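Local coordinates for protein beta-L-arabinobiosidase (Bacteroides thetaiotaomicron, PDB 5MQR) that probably hydrolyses glycosidic linkages in complex plant pectin as a multidomain gut-bacterial glycoside hydrolase, possibly with exo-alpha-sialidase activity, at residues Leu107-Ser110 with Trp116-Pro119; His76-Ala81 with Phe87-Leu92. All blocks are in the same frame, centred on the assembly; numbering follows the deposited sequence.

From the N terminus, the chain first meets contact 2, where 76-81 and 87-92 pair across the tight hairpin of strands 74-83 and 86-94. That loop is closed before the next opens: strand 104-110 runs back beside 86-94, and contact 1 closes the turn between 107-110 and 116-119. The two contacts thus follow in series, neither enclosing nor crossing the other, with centres 10 Å apart. Strands 86-94 and 104-110 are sheet neighbours, and the contacts touch directly, Ser110 O lying 2.8 Å from Phe87 N and Trp116 CZ3 3.5 Å from Tyr89 CB. Together they tie up the four-stranded antiparallel sheet that ends with strand 120-123.

Contact 1. Residues Leu107-Ser110 with Trp116-Pro119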
# COMPACT_ATOMS: atom_id res chain seq x y z
N LEU A 107 35.92 7.07 12.36
CA LEU A 107 35.33 6.52 11.13
C LEU A 107 35.16 5.00 11.22
O LEU A 107 36.06 4.29 11.70
CB LEU A 107 36.21 6.81 9.92
CG LEU A 107 35.69 6.41 8.54
CD1 LEU A 107 34.58 7.38 8.10
CD2 LEU A 107 36.82 6.40 7.53
N MSE A 108 34.03 4.52 10.69
CA MSE A 108 33.70 3.11 10.60
C MSE A 108 33.08 2.83 9.26
O MSE A 108 32.40 3.69 8.69
CB MSE A 108 32.55 2.77 11.54
CG MSE A 108 32.87 2.93 12.99
SE MSE A 108 31.19 2.93 13.99
CE MSE A 108 31.07 0.99 14.25
N THR A 109 33.23 1.60 8.79
CA THR A 109 32.72 1.21 7.50
C THR A 109 32.01 -0.16 7.53
O THR A 109 32.23 -0.94 8.45
CB THR A 109 33.83 1.31 6.43
OG1 THR A 109 33.22 1.18 5.13
CG2 THR A 109 34.89 0.25 6.59
N SER A 110 31.12 -0.40 6.56
CA SER A 110 30.33 -1.64 6.45
C SER A 110 29.94 -1.94 5.00
O SER A 110 29.54 -1.03 4.28
CB SER A 110 29.07 -1.52 7.33
OG SER A 110 28.26 -2.68 7.31
N TRP A 116 30.04 -3.88 11.03
CA TRP A 116 30.92 -2.73 10.85
C TRP A 116 32.35 -3.01 11.35
O TRP A 116 32.55 -3.78 12.29
CB TRP A 116 30.36 -1.54 11.63
CG TRP A 116 29.04 -1.09 11.14
CD1 TRP A 116 27.83 -1.68 11.37
CD2 TRP A 116 28.78 0.04 10.31
NE1 TRP A 116 26.83 -0.98 10.73
CE2 TRP A 116 27.39 0.09 10.08
CE3 TRP A 116 29.60 1.02 9.75
CZ2 TRP A 116 26.80 1.07 9.29
CZ3 TRP A 116 29.01 2.01 8.99
CH2 TRP A 116 27.62 2.03 8.76
N THR A 117 33.32 -2.35 10.75
CA THR A 117 34.67 -2.31 11.28
C THR A 117 34.69 -1.49 12.58
O THR A 117 33.74 -0.73 12.87
CB THR A 117 35.64 -1.65 10.29
OG1 THR A 117 35.17 -0.32 10.00
CG2 THR A 117 35.73 -2.45 8.98
N ASN A 118 35.77 -1.63 13.33
CA ASN A 118 35.97 -0.83 14.52
C ASN A 118 36.18 0.66 14.19
O ASN A 118 36.75 0.99 13.16
CB ASN A 118 37.15 -1.37 15.35
CG ASN A 118 36.86 -2.76 15.92
OD1 ASN A 118 35.72 -3.12 16.23
ND2 ASN A 118 37.90 -3.55 16.06
N PRO A 119 35.69 1.57 15.08
CA PRO A 119 35.98 3.00 14.91
C PRO A 119 37.47 3.18 14.82
O PRO A 119 38.21 2.60 15.61
CB PRO A 119 35.46 3.65 16.20
CG PRO A 119 34.47 2.69 16.73
CD PRO A 119 34.80 1.31 16.22
O HOH W 1 37.04 1.40 10.52
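Thr117 OG1 is gripped from two directions. Thr109 N donates to it at 3.0 Å with an N-H...O angle of 160°, and a water oxygen stands 2.6 Å from the same OG1. This water also lies within bonding distance of Leu107 O and Asn118 O, so it may bridge the segments, though its approach to Leu107 O is long. The threonine's chi1 of 58° sets OG1 between its own backbone N and carbonyl carbon, where it can take the amide hydrogen from the strand. The bond is returned by the main chain, since Thr117 N donates to Thr109 O at 2.9 Å. The same oxygen also receives a CA-H...O contact from Trp116 CA at 3.3 Å. The two threonines also meet through their methyls, Thr109 CG2 lying 3.7 Å from Thr117 CG2.

Ser110 approaches Trp116 over one face of the indole. Its CB lies 3.5 Å from the centroid of the six-membered ring and 16° off the ring normal, which identifies a CH-pi contact, while its OG is held by Gln115 O and Gly113 N within the turn. Met108, present as selenomethionine, crosses Trp116 at about a right angle. Its chain bends at chi3, and CE comes 3.7 Å from Trp116 CB; farther back, CG rests against Pro119.

A serine at the strand end, Asp112 and Gly113 in the turn and a tryptophan packed back on the serine are consistent with an Asp-box-like turn, as in sialidase propellers. Thr109 OG1 bonds to Phe87 O and Gln86 NE2 on the side of strand 86-94, and Leu107 pairs through its backbone with Glu120. The contact therefore joins the third strand to the loop that leads into the fourth, strand 120-123, while Met108 and Trp116 both reach Leu56 on strand 52-57.

Contact 2. Residues His76-Ala81 with Phe87-Leu92; sequences HQPMLA and FYYQYL
Six backbone hydrogen bonds join His76-Ala81 to Phe87-Leu92, two at each of the hydrogen-bonded pairs His76-Leu92, Met79-Gln90 and Ala81-Tyr88. Their antiparallel course is measured by axes 161° apart. Between the first two pairs the register slips by one residue, a beta bulge at Gln77 and Pro78. Gln77 has a positive phi of 61°, and Pro78, which has no N-H to give, offers its CA to Gln90 O at 3.1 Å instead.

One water serves the bulge: it donates to Gln77 O at 2.9 Å and to Gln90 OE1 at 2.7 Å. That OE1 also lies 3.4 Å from Met79 CG, the two side chains running side by side, while Gln90 NE2 reaches Met166 O.

Apolar contacts collect on the face bearing Leu80 and Tyr89. With CG anti to the backbone N (chi1 -171°), the Tyr89 ring rises from the sheet beside Pro78, the two side chains pointing the same way, with Pro78 CB 3.7 Å from Tyr89 CZ. On the ring's other side Leu80 CD1 approaches Tyr89 CD2 at 4.1 Å, and the same methyl is 4.2 Å from Phe87 CD2. Tyr89 OH bonds to Trp399 O. An alanine here in place of the tyrosine is likely to open a gap beside Pro78 and Leu80 and leave Trp399 O without this hydroxyl partner.

On this face Pro78 and Leu80 also meet Met398 and Ile400 of strand 397-403; on the other, Ala81 and Tyr88 touch Phe155 of strand 148-157. A twisted hairpin forming the first two strands of a four-stranded antiparallel sheet, with further sheets packed against it, is the architecture of a beta-propeller blade.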
# COMPACT_ATOMS: atom_id res chain seq x y z
N HIS A 76 28.77 11.52 19.55
CA HIS A 76 27.65 12.30 19.00
C HIS A 76 27.91 12.73 17.55
O HIS A 76 29.00 12.52 17.02
CB HIS A 76 27.44 13.53 19.89
CG HIS A 76 26.12 14.21 19.74
ND1 HIS A 76 24.93 13.55 19.51
CD2 HIS A 76 25.80 15.53 19.85
CE1 HIS A 76 23.95 14.42 19.47
NE2 HIS A 76 24.45 15.63 19.68
N GLN A 77 26.87 13.28 16.92
CA GLN A 77 26.97 13.99 15.64
C GLN A 77 27.48 13.12 14.51
O GLN A 77 28.58 13.36 13.97
CB GLN A 77 27.83 15.23 15.81
CG GLN A 77 27.75 16.18 14.63
CD GLN A 77 27.33 17.56 15.04
OE1 GLN A 77 26.36 18.11 14.49
NE2 GLN A 77 28.01 18.12 16.05
N PRO A 78 26.71 12.07 14.17
CA PRO A 78 27.14 11.22 13.08
C PRO A 78 26.95 11.84 11.70
O PRO A 78 26.06 12.68 11.52
CB PRO A 78 26.29 9.95 13.25
CG PRO A 78 25.05 10.44 13.91
CD PRO A 78 25.47 11.58 14.79
N MSE A 79 27.79 11.43 10.77
CA MSE A 79 27.68 11.73 9.34
C MSE A 79 27.69 10.42 8.61
O MSE A 79 28.23 9.42 9.11
CB MSE A 79 28.84 12.58 8.83
CG MSE A 79 29.04 13.85 9.66
SE MSE A 79 27.62 15.15 9.22
CE MSE A 79 27.29 15.85 11.04
N LEU A 80 27.10 10.40 7.42
CA LEU A 80 26.96 9.17 6.64
C LEU A 80 27.17 9.38 5.14
O LEU A 80 26.69 10.36 4.56
CB LEU A 80 25.58 8.57 6.90
CG LEU A 80 25.28 7.15 6.41
CD1 LEU A 80 26.07 6.09 7.17
CD2 LEU A 80 23.78 6.92 6.58
N ALA A 81 27.93 8.46 4.53
CA ALA A 81 28.07 8.39 3.08
C ALA A 81 28.07 6.91 2.63
O ALA A 81 28.17 6.01 3.47
CB ALA A 81 29.31 9.11 2.62
N PHE A 87 29.11 1.61 3.33
CA PHE A 87 28.75 2.74 4.17
C PHE A 87 29.99 3.27 4.86
O PHE A 87 30.84 2.49 5.27
CB PHE A 87 27.76 2.34 5.25
CG PHE A 87 26.42 1.91 4.73
CD1 PHE A 87 26.16 0.57 4.46
CD2 PHE A 87 25.40 2.84 4.57
CE1 PHE A 87 24.91 0.17 4.02
CE2 PHE A 87 24.16 2.46 4.13
CZ PHE A 87 23.90 1.13 3.85
N TYR A 88 30.07 4.59 4.99
CA TYR A 88 31.05 5.27 5.81
C TYR A 88 30.29 6.12 6.82
O TYR A 88 29.41 6.93 6.46
CB TYR A 88 31.97 6.11 4.94
CG TYR A 88 32.88 5.25 4.10
CD1 TYR A 88 32.45 4.74 2.90
CD2 TYR A 88 34.14 4.90 4.54
CE1 TYR A 88 33.27 3.91 2.15
CE2 TYR A 88 34.97 4.07 3.80
CZ TYR A 88 34.52 3.57 2.60
OH TYR A 88 35.32 2.76 1.82
N TYR A 89 30.65 5.92 8.10
CA TYR A 89 29.94 6.44 9.27
C TYR A 89 31.00 7.18 10.08
O TYR A 89 31.97 6.57 10.55
CB TYR A 89 29.34 5.28 10.04
CG TYR A 89 28.39 5.64 11.17
CD1 TYR A 89 28.86 6.21 12.34
CD2 TYR A 89 27.03 5.35 11.08
CE1 TYR A 89 28.01 6.52 13.37
CE2 TYR A 89 26.17 5.63 12.13
CZ TYR A 89 26.66 6.23 13.27
OH TYR A 89 25.83 6.56 14.31
N GLN A 90 30.83 8.49 10.21
CA GLN A 90 31.75 9.38 10.92
C GLN A 90 31.03 9.85 12.18
O GLN A 90 29.83 10.08 12.13
CB GLN A 90 32.07 10.59 10.06
CG GLN A 90 33.26 11.39 10.50
CD GLN A 90 33.23 12.86 10.08
OE1 GLN A 90 32.31 13.59 10.44
NE2 GLN A 90 34.25 13.30 9.36
N TYR A 91 31.74 9.96 13.30
CA TYR A 91 31.19 10.55 14.50
C TYR A 91 32.28 11.20 15.34
O TYR A 91 33.46 10.92 15.15
CB TYR A 91 30.35 9.54 15.31
CG TYR A 91 31.09 8.46 16.06
CD1 TYR A 91 31.40 7.24 15.45
CD2 TYR A 91 31.47 8.65 17.39
CE1 TYR A 91 32.07 6.23 16.13
CE2 TYR A 91 32.16 7.65 18.08
CZ TYR A 91 32.47 6.46 17.46
OH TYR A 91 33.12 5.48 18.16
N LEU A 92 31.88 12.07 16.25
CA LEU A 92 32.84 12.70 17.12
C LEU A 92 32.68 12.31 18.55
O LEU A 92 31.63 11.88 18.97
CB LEU A 92 32.86 14.21 16.95
CG LEU A 92 31.65 15.03 17.31
CD1 LEU A 92 31.67 15.49 18.76
CD2 LEU A 92 31.64 16.23 16.33
O HOH W 2 31.27 13.86 12.92